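Local coordinates for putative calcium binding protein (PDB 3AKB) that binds calcium ions through EF-hand loops and is thought to take part in calcium-mediated regulation in Streptomyces coelicolor, at residues Gly62-Asp67 / Thr79-Arg84; Asp112-Val117 / Asp146-Glu151; Lys31-Glu36 / Gln47-Gly52. The protein carries 2 engineered substitutions. All coordinates share one frame; numbering follows the deposited sequence.

Interaction 1. Residues Gly62-Asp67 / Thr79-Arg84; sequences GIADRD and TGAVKR. With CA (calcium ion), chain F.
Ile63, Ala64 and Arg66 meet Ala81 and Arg84 where the entering and exiting helices of a calcium-loaded EF-hand, 44-64 and 74-87, approach each other. The apolar part is small: Ala64 CB and Ala81 CB lie 3.7 Å apart, and Ile63 CG2 rests 3.8 Å from Arg84 CB as the two side chains slide past each other in opposite directions.

The charged part pairs two arginines tip to tip. Their guanidinium planes are 9° from parallel, with Arg84 NE over one face of Arg66. Arg66 NH1 and Arg84 NH2, both donors, are 3.0 Å apart, a repulsion probably eased by Ile63 O, which takes weak bonds from Arg66 NE and NH2 and lies at the edge of the Arg84 group. An alanine in place of Arg84 would probably leave a gap over that face of Arg66 and the water bridging to Ile63 O without its NE donor.

Metal binding lies beyond the helix end, where Asp65 OD1 and Asp67 OD1 hold the calcium with Asp69, the backbone O of Arg71, Glu76 and a water.

The bridging water donates to Ile63 O at 2.9 Å and accepts weakly from Arg84 NE at 3.3 Å.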
ATOM      1  N   GLY A  62       1.236   4.859 -14.448  1.00 14.12           N
ATOM      2  CA  GLY A  62       0.896   6.102 -15.179  1.00 15.51           C
ATOM      3  C   GLY A  62       1.838   7.251 -14.859  1.00 16.48           C
ATOM      4  O   GLY A  62       2.173   8.078 -15.738  1.00 18.23           O
ATOM      5  N   ILE A  63       2.287   7.304 -13.611  1.00 16.22           N
ATOM      6  CA  ILE A  63       3.222   8.332 -13.149  1.00 16.47           C
ATOM      7  C   ILE A  63       4.677   8.015 -13.511  1.00 16.15           C
ATOM      8  O   ILE A  63       5.413   8.907 -13.941  1.00 17.46           O
ATOM      9  CB  ILE A  63       3.100   8.530 -11.618  1.00 17.62           C
ATOM     10  CG1 ILE A  63       1.788   9.258 -11.298  1.00 18.61           C
ATOM     11  CG2 ILE A  63       4.324   9.254 -11.043  1.00 19.41           C
ATOM     12  CD1 ILE A  63       1.182   8.911  -9.921  1.00 20.20           C
ATOM     13  N   ALA A  64       5.074   6.753 -13.360  1.00 14.67           N
ATOM     14  CA  ALA A  64       6.495   6.358 -13.302  1.00 14.80           C
ATOM     15  C   ALA A  64       7.036   5.543 -14.475  1.00 14.35           C
ATOM     16  O   ALA A  64       8.252   5.567 -14.731  1.00 14.53           O
ATOM     17  CB  ALA A  64       6.769   5.599 -12.000  1.00 14.72           C
ATOM     18  N   ASP A  65       6.165   4.829 -15.179  1.00 14.00           N
ATOM     19  CA  ASP A  65       6.615   3.931 -16.242  1.00 14.33           C
ATOM     20  C   ASP A  65       6.753   4.710 -17.539  1.00 16.05           C
ATOM     21  O   ASP A  65       5.894   4.630 -18.410  1.00 17.78           O
ATOM     22  CB  ASP A  65       5.651   2.744 -16.432  1.00 13.54           C
ATOM     23  CG  ASP A  65       6.100   1.790 -17.515  1.00 14.50           C
ATOM     24  OD1 ASP A  65       7.304   1.717 -17.787  1.00 16.43           O
ATOM     25  OD2 ASP A  65       5.241   1.098 -18.095  1.00 14.38           O
ATOM     26  N   ARG A  66       7.859   5.426 -17.679  1.00 17.16           N
ATOM     27  CA  ARG A  66       7.975   6.382 -18.782  1.00 19.15           C
ATOM     28  C   ARG A  66       8.355   5.777 -20.145  1.00 19.41           C
ATOM     29  O   ARG A  66       8.127   6.417 -21.176  1.00 21.59           O
ATOM     30  CB  ARG A  66       8.822   7.600 -18.389  1.00 20.01           C
ATOM     31  CG  ARG A  66       8.086   8.596 -17.454  1.00 21.77           C
ATOM     32  CD  ARG A  66       6.774   9.129 -18.077  1.00 23.90           C
ATOM     33  NE  ARG A  66       5.771   9.498 -17.069  1.00 28.17           N
ATOM     34  CZ  ARG A  66       5.261  10.721 -16.918  1.00 30.66           C
ATOM     35  NH1 ARG A  66       5.637  11.715 -17.724  1.00 31.82           N
ATOM     36  NH2 ARG A  66       4.359  10.950 -15.972  1.00 32.12           N
ATOM     37  N   ASP A  67       8.871   4.546 -20.159  1.00 18.85           N
ATOM     38  CA  ASP A  67       9.173   3.859 -21.419  1.00 18.13           C
ATOM     39  C   ASP A  67       8.125   2.800 -21.810  1.00 18.18           C
ATOM     40  O   ASP A  67       8.285   2.104 -22.823  1.00 18.86           O
ATOM     41  CB  ASP A  67      10.608   3.298 -21.429  1.00 18.65           C
ATOM     42  CG  ASP A  67      10.814   2.168 -20.438  1.00 18.61           C
ATOM     43  OD1 ASP A  67       9.857   1.837 -19.705  1.00 16.40           O
ATOM     44  OD2 ASP A  67      11.931   1.602 -20.383  1.00 20.65           O
ATOM     45  N   THR A  79      14.259   9.013 -10.418  1.00 24.27           N
ATOM     46  CA  THR A  79      14.362  10.199 -11.310  1.00 24.85           C
ATOM     47  C   THR A  79      13.012  10.804 -11.736  1.00 24.98           C
ATOM     48  O   THR A  79      12.943  11.973 -12.140  1.00 26.51           O
ATOM     49  CB  THR A  79      15.204   9.905 -12.601  1.00 25.36           C
ATOM     50  OG1 THR A  79      14.541   8.895 -13.379  1.00 25.02           O
ATOM     51  CG2 THR A  79      16.633   9.433 -12.244  1.00 24.63           C
ATOM     52  N   GLY A  80      11.947  10.014 -11.657  1.00 24.95           N
ATOM     53  CA  GLY A  80      10.634  10.450 -12.134  1.00 24.12           C
ATOM     54  C   GLY A  80       9.578  10.519 -11.047  1.00 23.71           C
ATOM     55  O   GLY A  80       9.065  11.603 -10.737  1.00 24.29           O
ATOM     56  N   ALA A  81       9.286   9.363 -10.447  1.00 22.34           N
ATOM     57  CA  ALA A  81       8.130   9.200  -9.570  1.00 20.93           C
ATOM     58  C   ALA A  81       8.175  10.023  -8.284  1.00 19.88           C
ATOM     59  O   ALA A  81       7.152  10.537  -7.858  1.00 19.66           O
ATOM     60  CB  ALA A  81       7.896   7.711  -9.238  1.00 21.12           C
ATOM     61  N   VAL A  82       9.346  10.125  -7.669  1.00 18.90           N
ATOM     62  CA  VAL A  82       9.474  10.810  -6.374  1.00 18.72           C
ATOM     63  C   VAL A  82       8.924  12.238  -6.387  1.00 19.15           C
ATOM     64  O   VAL A  82       8.101  12.582  -5.532  1.00 17.36           O
ATOM     65  CB  VAL A  82      10.926  10.781  -5.843  1.00 18.25           C
ATOM     66  CG1 VAL A  82      11.066  11.605  -4.542  1.00 19.40           C
ATOM     67  CG2 VAL A  82      11.368   9.357  -5.626  1.00 18.41           C
ATOM     68  N   LYS A  83       9.387  13.060  -7.334  1.00 20.06           N
ATOM     69  CA  LYS A  83       8.914  14.445  -7.441  1.00 22.58           C
ATOM     70  C   LYS A  83       7.420  14.496  -7.723  1.00 22.46           C
ATOM     71  O   LYS A  83       6.681  15.219  -7.057  1.00 22.75           O
ATOM     72  CB  LYS A  83       9.674  15.237  -8.514  1.00 22.40           C
ATOM     73  CG  LYS A  83       8.980  16.570  -8.853  1.00 23.80           C
ATOM     74  CD  LYS A  83       9.821  17.507  -9.713  1.00 25.23           C
ATOM     75  CE  LYS A  83       8.939  18.578 -10.373  1.00 28.54           C
ATOM     76  NZ  LYS A  83       8.019  18.013 -11.434  1.00 31.75           N
ATOM     77  N   ARG A  84       6.981  13.722  -8.712  1.00 23.42           N
ATOM     78  CA  ARG A  84       5.572  13.690  -9.077  1.00 23.92           C
ATOM     79  C   ARG A  84       4.692  13.270  -7.891  1.00 23.66           C
ATOM     80  O   ARG A  84       3.637  13.856  -7.659  1.00 23.80           O
ATOM     81  CB  ARG A  84       5.339  12.807 -10.310  1.00 24.33           C
ATOM     82  CG  ARG A  84       6.004  13.333 -11.583  1.00 27.16           C
ATOM     83  CD  ARG A  84       5.178  12.995 -12.819  1.00 31.49           C
ATOM     84  NE  ARG A  84       5.990  12.865 -14.028  1.00 35.24           N
ATOM     85  CZ  ARG A  84       6.300  13.866 -14.850  1.00 36.95           C
ATOM     86  NH1 ARG A  84       5.882  15.103 -14.604  1.00 38.31           N
ATOM     87  NH2 ARG A  84       7.043  13.631 -15.922  1.00 37.64           N
TER
HETATM   88 CA    CA F 172       9.639   1.114 -17.520  1.00 11.76          CA
HETATM   89  O   HOH W   1       7.973  10.226 -13.979  1.00 40.92           O
HETATM   90  O   HOH W   2      11.939   0.138 -17.777  1.00 20.01           O

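Interaction 2. Residues Asp112-Val117 / Asp146-Glu151; sequences DGAVTV and DGKVGE. With CA (calcium ion), chain C; CA (calcium ion), chain I; CA (calcium ion), chain L; CA (calcium ion), chain B.
Val149 N gives its hydrogen to Val115 O at 2.8 Å, with an N-H...O angle of 162°, and so joins the two calcium loops of a paired EF-hand unit. A second bond runs the other way, from Val117 N to Gly147 O at 3.1 Å, a little more bent at 150°. Between them Thr116 and Lys148 form a single antiparallel bridge as a non-hydrogen-bonded pair. The remaining backbone groups of the two valines, each eighth in its loop, are joined through a water, which accepts from Val115 N at 2.9 Å and donates to Val149 O at 2.7 Å. In canonical EF-hand pairs these two atoms bond directly; here the water widens that side of the bridge.

The loops are alike in how they satisfy their acceptors. Asp112 OD1 closes an Asx turn with Ala114 N (2.9 Å), and Asp146 OD1 closes another with Lys148 N (3.2 Å). Each of these oxygens also binds a calcium, so it is gripped twice. Ala114 O completes the first site with Asp108, Asp110 and two waters; Lys148 O completes the second with Asp142, Asp144, Glu153 and a water. The bridge therefore links chain segments whose carbonyls are themselves metal ligands. Thr116, at the N-cap of helix 117-126, uses OG1, set between the backbone N and the carbonyl carbon (chi1 66°), to cap a backbone N just past the segment, with Asp119 as its polar partner.

Beside the bridge, Val117 CG2 and Val149 CG2 touch at 3.9 Å, their side chains crossing at about a right angle. Around them, Val115 packs on Leu104 and Ala107 of helix 89-107, Val115 and Val149 both reach Thr120 of helix 117-126, and Val117 meets Ala138 and Val149 meets Leu141, both of helix 131-141.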
ATOM      1  N   ASP A 112     -18.082  -5.726  11.310  1.00 12.60           N
ATOM      2  CA  ASP A 112     -18.709  -4.522  11.856  1.00 13.46           C
ATOM      3  C   ASP A 112     -18.218  -3.222  11.216  1.00 13.66           C
ATOM      4  O   ASP A 112     -18.492  -2.120  11.749  1.00 15.51           O
ATOM      5  CB  ASP A 112     -18.530  -4.454  13.369  1.00 13.78           C
ATOM      6  CG  ASP A 112     -17.099  -4.245  13.781  1.00 14.12           C
ATOM      7  OD1 ASP A 112     -16.237  -4.007  12.915  1.00 12.61           O
ATOM      8  OD2 ASP A 112     -16.804  -4.344  14.992  1.00 14.17           O
ATOM      9  N   GLY A 113     -17.455  -3.334  10.127  1.00 13.81           N
ATOM     10  CA  GLY A 113     -16.964  -2.151   9.415  1.00 14.25           C
ATOM     11  C   GLY A 113     -15.770  -1.452  10.034  1.00 13.85           C
ATOM     12  O   GLY A 113     -15.370  -0.370   9.586  1.00 14.97           O
ATOM     13  N   ALA A 114     -15.210  -2.058  11.079  1.00 12.32           N
ATOM     14  CA  ALA A 114     -14.065  -1.503  11.766  1.00 11.12           C
ATOM     15  C   ALA A 114     -12.909  -2.491  11.811  1.00 10.36           C
ATOM     16  O   ALA A 114     -13.109  -3.691  11.749  1.00 10.17           O
ATOM     17  CB  ALA A 114     -14.452  -1.062  13.148  1.00 10.88           C
ATOM     18  N   VAL A 115     -11.695  -1.964  11.907  1.00 10.01           N
ATOM     19  CA  VAL A 115     -10.494  -2.791  11.900  1.00  9.43           C
ATOM     20  C   VAL A 115      -9.665  -2.416  13.138  1.00  9.00           C
ATOM     21  O   VAL A 115      -9.458  -1.232  13.414  1.00  9.93           O
ATOM     22  CB  VAL A 115      -9.662  -2.544  10.620  1.00  8.91           C
ATOM     23  CG1 VAL A 115      -8.339  -3.282  10.670  1.00 10.89           C
ATOM     24  CG2 VAL A 115     -10.462  -2.958   9.414  1.00 10.58           C
ATOM     25  N   THR A 116      -9.206  -3.422  13.866  1.00  9.45           N
ATOM     26  CA  THR A 116      -8.366  -3.156  15.044  1.00  9.49           C
ATOM     27  C   THR A 116      -6.937  -2.744  14.675  1.00 10.07           C
ATOM     28  O   THR A 116      -6.431  -3.056  13.596  1.00 10.27           O
ATOM     29  CB  THR A 116      -8.290  -4.381  15.971  1.00  9.13           C
ATOM     30  OG1 THR A 116      -7.606  -5.435  15.291  1.00 11.42           O
ATOM     31  CG2 THR A 116      -9.691  -4.879  16.363  1.00 10.26           C
ATOM     32  N   VAL A 117      -6.267  -2.083  15.616  1.00 10.30           N
ATOM     33  CA  VAL A 117      -4.825  -1.855  15.497  1.00 10.55           C
ATOM     34  C   VAL A 117      -4.041  -3.186  15.279  1.00 10.90           C
ATOM     35  O   VAL A 117      -3.132  -3.261  14.429  1.00 10.50           O
ATOM     36  CB  VAL A 117      -4.309  -1.091  16.755  1.00 11.33           C
ATOM     37  CG1 VAL A 117      -2.775  -1.090  16.805  1.00 10.45           C
ATOM     38  CG2 VAL A 117      -4.810   0.337  16.732  1.00 11.86           C
ATOM     39  N   ASP A 146      -8.972   5.336  19.554  1.00 15.21           N
ATOM     40  CA  ASP A 146     -10.129   4.483  19.877  1.00 14.56           C
ATOM     41  C   ASP A 146      -9.886   3.001  19.581  1.00 13.57           C
ATOM     42  O   ASP A 146     -10.793   2.165  19.730  1.00 15.18           O
ATOM     43  CB  ASP A 146     -11.408   4.965  19.167  1.00 14.43           C
ATOM     44  CG  ASP A 146     -11.244   5.123  17.658  1.00 13.90           C
ATOM     45  OD1 ASP A 146     -10.312   4.519  17.076  1.00 12.31           O
ATOM     46  OD2 ASP A 146     -12.046   5.866  17.033  1.00 15.95           O
ATOM     47  N   GLY A 147      -8.672   2.675  19.152  1.00 13.16           N
ATOM     48  CA  GLY A 147      -8.265   1.267  18.981  1.00 13.81           C
ATOM     49  C   GLY A 147      -8.623   0.716  17.613  1.00 13.56           C
ATOM     50  O   GLY A 147      -8.343  -0.445  17.305  1.00 14.38           O
ATOM     51  N   LYS A 148      -9.243   1.560  16.799  1.00 13.59           N
ATOM     52  CA  LYS A 148      -9.679   1.164  15.473  1.00 13.67           C
ATOM     53  C   LYS A 148      -8.958   2.014  14.444  1.00 12.61           C
ATOM     54  O   LYS A 148      -8.697   3.184  14.687  1.00 13.11           O
ATOM     55  CB  LYS A 148     -11.187   1.346  15.336  1.00 14.98           C
ATOM     56  CG  LYS A 148     -11.994   0.366  16.197  1.00 18.71           C
ATOM     57  CD  LYS A 148     -12.721   1.026  17.343  1.00 25.15           C
ATOM     58  CE  LYS A 148     -13.665   0.022  18.019  1.00 27.39           C
ATOM     59  NZ  LYS A 148     -14.163   0.498  19.344  1.00 31.76           N
ATOM     60  N   VAL A 149      -8.648   1.428  13.293  1.00 11.52           N
ATOM     61  CA  VAL A 149      -7.949   2.158  12.256  1.00 12.01           C
ATOM     62  C   VAL A 149      -8.872   2.223  11.049  1.00 11.64           C
ATOM     63  O   VAL A 149      -9.277   1.191  10.521  1.00 13.05           O
ATOM     64  CB  VAL A 149      -6.618   1.434  11.897  1.00 12.05           C
ATOM     65  CG1 VAL A 149      -5.955   2.075  10.688  1.00 13.25           C
ATOM     66  CG2 VAL A 149      -5.683   1.429  13.096  1.00 13.58           C
ATOM     67  N   GLY A 150      -9.245   3.435  10.636  1.00 10.88           N
ATOM     68  CA  GLY A 150     -10.239   3.551   9.559  1.00 10.49           C
ATOM     69  C   GLY A 150      -9.720   4.205   8.299  1.00 10.10           C
ATOM     70  O   GLY A 150      -8.560   4.632   8.218  1.00  8.91           O
ATOM     71  N   GLU A 151     -10.596   4.310   7.319  1.00  9.94           N
ATOM     72  CA  GLU A 151     -10.193   4.845   6.023  1.00 11.25           C
ATOM     73  C   GLU A 151      -9.717   6.291   6.128  1.00 10.84           C
ATOM     74  O   GLU A 151      -8.788   6.686   5.417  1.00 11.79           O
ATOM     75  CB  GLU A 151     -11.357   4.742   5.031  1.00 10.67           C
ATOM     76  CG  GLU A 151     -10.996   5.088   3.556  1.00 11.08           C
ATOM     77  CD  GLU A 151     -12.028   4.560   2.582  1.00 12.22           C
ATOM     78  OE1 GLU A 151     -12.689   3.568   2.904  1.00 13.57           O
ATOM     79  OE2 GLU A 151     -12.187   5.144   1.502  1.00 14.71           O
TER
HETATM   80 CA    CA C   2     -14.284  -5.357  12.744  1.00  9.41          CA
HETATM   81 CA    CA I 175      -8.860   5.376  15.124  1.00 12.22          CA
HETATM   82 CA    CA L 178     -15.830  -5.431  15.730  1.00 19.87          CA
HETATM   83 CA    CA B   1     -12.051   6.882  15.478  1.00  8.87          CA
HETATM   84  O   HOH W   3     -11.814   0.918  11.355  1.00 18.14           O
HETATM   85  O   HOH W   4     -12.843   4.924  14.007  1.00 18.93           O
HETATM   86  O   HOH W   5     -10.921   5.728  14.263  1.00 14.79           O
HETATM   87  O   HOH W   6     -13.861  -4.816  14.985  1.00 12.92           O
HETATM   88  O   HOH W   7     -12.576  -6.883  13.079  1.00 10.59           O
HETATM   89  O   HOH W   8     -13.812  -6.336  17.402  1.00 17.22           O

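Interaction 3. Residues Lys31-Glu36 / Gln47-Gly52; sequences KAMLAE and QALYGG. Engineered in segment 31-36: Met33 (natural residue Leu). With CA (calcium ion), chain D.
Leu34 and Leu49 slide past each other in opposite directions between two nearly antiparallel helical segments: the axes of 31-36 and 47-52 approach to 10.4 Å, with 156° between their directions. Both side chains set out toward the opposing helix. Leu49 CG stands anti to its backbone N (chi1 -167°), and from there the CD2 methyl does the touching: it is 3.8 Å from Leu34 CG and equally close to Leu34 CD2. The same methyl serves a second neighbour, the SD of Met33, at 4.0 Å. Met33, an engineered residue standing where the natural sequence has leucine, has a chain extended beyond CG and crosses Leu49 at about a right angle. A single branch of Leu49 thus touches two side chains of helix 23-37.

Leu34 divides its own branches. While CD2 meets Leu49, CD1 approaches the aromatic ring of Tyr50 obliquely, coming within 3.5 Å of CE2. Tyr50 CG stands anti to its carbonyl carbon (chi1 -82°), and the ring beyond it extends to helix 23-37, its far end making the approach. The hydroxyl then settles against the aliphatic base of Lys31, with Tyr50 OH 3.3 Å from Lys31 CB and 3.8 Å from Lys31 CG. The amine end of this lysine leads away from the contact.

The pair forms a helical hairpin, the exiting helix 23-37 of the first EF-hand against the entering helix 44-64 of the second. Helix 89-107 packs against both helices of the hairpin: Met33 lies on Ala103 and Ala107, Leu34 on Val106 and Leu49 on Phe99. From segment 31-36, Glu36 forms a salt bridge to Arg122 of helix 117-126.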
ATOM      1  N   LYS A  31      -2.429 -11.195  -2.736  1.00  8.88           N
ATOM      2  CA  LYS A  31      -2.479 -12.627  -2.413  1.00 10.22           C
ATOM      3  C   LYS A  31      -2.058 -12.845  -0.945  1.00  9.63           C
ATOM      4  O   LYS A  31      -2.699 -13.584  -0.192  1.00 10.55           O
ATOM      5  CB  LYS A  31      -1.549 -13.416  -3.350  1.00 10.70           C
ATOM      6  CG  LYS A  31      -1.565 -14.895  -3.078  1.00 13.42           C
ATOM      7  CD  LYS A  31      -0.666 -15.660  -4.033  1.00 17.58           C
ATOM      8  CE  LYS A  31      -1.443 -16.186  -5.208  1.00 21.60           C
ATOM      9  NZ  LYS A  31      -0.832 -17.452  -5.750  1.00 25.30           N
ATOM     10  N   ALA A  32      -0.993 -12.170  -0.531  1.00 10.00           N
ATOM     11  CA  ALA A  32      -0.438 -12.409   0.805  1.00  9.38           C
ATOM     12  C   ALA A  32      -1.391 -11.879   1.872  1.00  9.04           C
ATOM     13  O   ALA A  32      -1.555 -12.498   2.932  1.00 10.98           O
ATOM     14  CB  ALA A  32       0.961 -11.781   0.935  1.00 10.28           C
ATOM     15  N   MET A  33      -2.044 -10.752   1.597  1.00  8.38           N
ATOM     16  CA  MET A  33      -2.977 -10.220   2.587  1.00  7.79           C
ATOM     17  C   MET A  33      -4.206 -11.123   2.717  1.00  8.69           C
ATOM     18  O   MET A  33      -4.686 -11.370   3.818  1.00  9.62           O
ATOM     19  CB  MET A  33      -3.438  -8.788   2.248  1.00  8.78           C
ATOM     20  CG  MET A  33      -4.157  -8.137   3.395  1.00 10.67           C
ATOM     21  SD  MET A  33      -5.223  -6.679   2.953  1.00  6.06           S
ATOM     22  CE  MET A  33      -5.887  -6.398   4.636  1.00  9.06           C
ATOM     23  N   LEU A  34      -4.723 -11.599   1.586  1.00  8.62           N
ATOM     24  CA  LEU A  34      -5.837 -12.535   1.623  1.00  8.97           C
ATOM     25  C   LEU A  34      -5.497 -13.808   2.385  1.00  9.69           C
ATOM     26  O   LEU A  34      -6.349 -14.338   3.138  1.00 10.45           O
ATOM     27  CB  LEU A  34      -6.283 -12.866   0.190  1.00  8.98           C
ATOM     28  CG  LEU A  34      -6.878 -11.667  -0.542  1.00  7.94           C
ATOM     29  CD1 LEU A  34      -7.079 -12.033  -2.026  1.00  9.38           C
ATOM     30  CD2 LEU A  34      -8.176 -11.163   0.061  1.00  8.71           C
ATOM     31  N   ALA A  35      -4.284 -14.321   2.179  1.00  9.94           N
ATOM     32  CA  ALA A  35      -3.834 -15.509   2.888  1.00 10.91           C
ATOM     33  C   ALA A  35      -3.739 -15.272   4.398  1.00 10.28           C
ATOM     34  O   ALA A  35      -4.169 -16.137   5.198  1.00 11.58           O
ATOM     35  CB  ALA A  35      -2.513 -15.981   2.322  1.00 10.24           C
ATOM     36  N   GLU A  36      -3.244 -14.091   4.792  1.00 10.54           N
ATOM     37  CA  GLU A  36      -3.110 -13.744   6.208  1.00 10.26           C
ATOM     38  C   GLU A  36      -4.468 -13.779   6.930  1.00 10.44           C
ATOM     39  O   GLU A  36      -4.555 -14.236   8.091  1.00 11.15           O
ATOM     40  CB  GLU A  36      -2.449 -12.357   6.342  1.00 10.29           C
ATOM     41  CG  GLU A  36      -2.425 -11.754   7.754  1.00 11.43           C
ATOM     42  CD  GLU A  36      -1.591 -12.557   8.713  1.00 12.92           C
ATOM     43  OE1 GLU A  36      -0.506 -13.021   8.302  1.00 17.07           O
ATOM     44  OE2 GLU A  36      -2.017 -12.755   9.869  1.00 13.27           O
ATOM     45  N   GLN A  47     -12.005 -10.481  -4.682  1.00  8.28           N
ATOM     46  CA  GLN A  47     -12.065  -9.838  -5.997  1.00  8.34           C
ATOM     47  C   GLN A  47     -11.893  -8.329  -5.891  1.00  8.19           C
ATOM     48  O   GLN A  47     -11.206  -7.720  -6.733  1.00  9.06           O
ATOM     49  CB  GLN A  47     -13.353 -10.218  -6.743  1.00  8.79           C
ATOM     50  CG  GLN A  47     -13.389 -11.674  -7.147  1.00 10.03           C
ATOM     51  CD  GLN A  47     -12.254 -12.009  -8.072  1.00 12.89           C
ATOM     52  OE1 GLN A  47     -11.296 -12.689  -7.694  1.00 14.50           O
ATOM     53  NE2 GLN A  47     -12.302 -11.461  -9.281  1.00  9.78           N
ATOM     54  N   ALA A  48     -12.467  -7.718  -4.840  1.00  7.04           N
ATOM     55  CA  ALA A  48     -12.339  -6.278  -4.677  1.00  7.37           C
ATOM     56  C   ALA A  48     -10.894  -5.911  -4.347  1.00  7.16           C
ATOM     57  O   ALA A  48     -10.435  -4.866  -4.775  1.00  7.70           O
ATOM     58  CB  ALA A  48     -13.294  -5.750  -3.608  1.00  8.40           C
ATOM     59  N   LEU A  49     -10.186  -6.752  -3.587  1.00  6.62           N
ATOM     60  CA  LEU A  49      -8.790  -6.459  -3.271  1.00  7.73           C
ATOM     61  C   LEU A  49      -7.886  -6.545  -4.502  1.00  7.43           C
ATOM     62  O   LEU A  49      -7.076  -5.659  -4.737  1.00  7.03           O
ATOM     63  CB  LEU A  49      -8.250  -7.333  -2.140  1.00  7.17           C
ATOM     64  CG  LEU A  49      -6.904  -6.840  -1.591  1.00  6.65           C
ATOM     65  CD1 LEU A  49      -7.113  -5.565  -0.788  1.00  9.01           C
ATOM     66  CD2 LEU A  49      -6.278  -7.922  -0.747  1.00  9.40           C
ATOM     67  N   TYR A  50      -8.043  -7.595  -5.299  1.00  7.37           N
ATOM     68  CA  TYR A  50      -7.265  -7.681  -6.551  1.00  7.28           C
ATOM     69  C   TYR A  50      -7.594  -6.529  -7.474  1.00  8.07           C
ATOM     70  O   TYR A  50      -6.691  -5.949  -8.068  1.00  8.76           O
ATOM     71  CB  TYR A  50      -7.513  -9.023  -7.239  1.00  8.89           C
ATOM     72  CG  TYR A  50      -6.686 -10.147  -6.685  1.00  8.54           C
ATOM     73  CD1 TYR A  50      -5.313 -10.168  -6.903  1.00 10.07           C
ATOM     74  CD2 TYR A  50      -7.267 -11.192  -5.951  1.00  8.25           C
ATOM     75  CE1 TYR A  50      -4.517 -11.201  -6.405  1.00  9.12           C
ATOM     76  CE2 TYR A  50      -6.491 -12.244  -5.455  1.00  8.51           C
ATOM     77  CZ  TYR A  50      -5.101 -12.248  -5.692  1.00  8.48           C
ATOM     78  OH  TYR A  50      -4.296 -13.258  -5.221  1.00 12.15           O
ATOM     79  N   GLY A  51      -8.868  -6.186  -7.616  1.00  8.38           N
ATOM     80  CA  GLY A  51      -9.241  -5.054  -8.457  1.00  8.50           C
ATOM     81  C   GLY A  51      -8.599  -3.755  -7.992  1.00  8.66           C
ATOM     82  O   GLY A  51      -8.087  -2.962  -8.802  1.00 10.19           O
ATOM     83  N   GLY A  52      -8.621  -3.521  -6.684  1.00  8.16           N
ATOM     84  CA  GLY A  52      -8.014  -2.293  -6.166  1.00  7.88           C
ATOM     85  C   GLY A  52      -6.510  -2.271  -6.336  1.00  8.04           C
ATOM     86  O   GLY A  52      -5.929  -1.238  -6.646  1.00  7.75           O
TER
HETATM   87 CA    CA D   3     -11.198 -11.652 -10.992  1.00 10.63          CA

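Along the chain, interaction 3 closes before interaction 1 opens, and interaction 2 follows both. Interactions 3 and 1 share helix 44-64: its beginning packs against helix 23-37 and its end against helix 74-87, with the contact centres 25 Å apart. Interaction 2 belongs to the other half of the molecule; its centre is 18 Å from that of interaction 3 and 33 Å from that of interaction 1, on the far side of the chain's centre from the latter. None of the three touches another. Calcium-bound loops therefore lie at distant ends of the protein, while interaction 3, packed on helix 89-107, lies where the halves join.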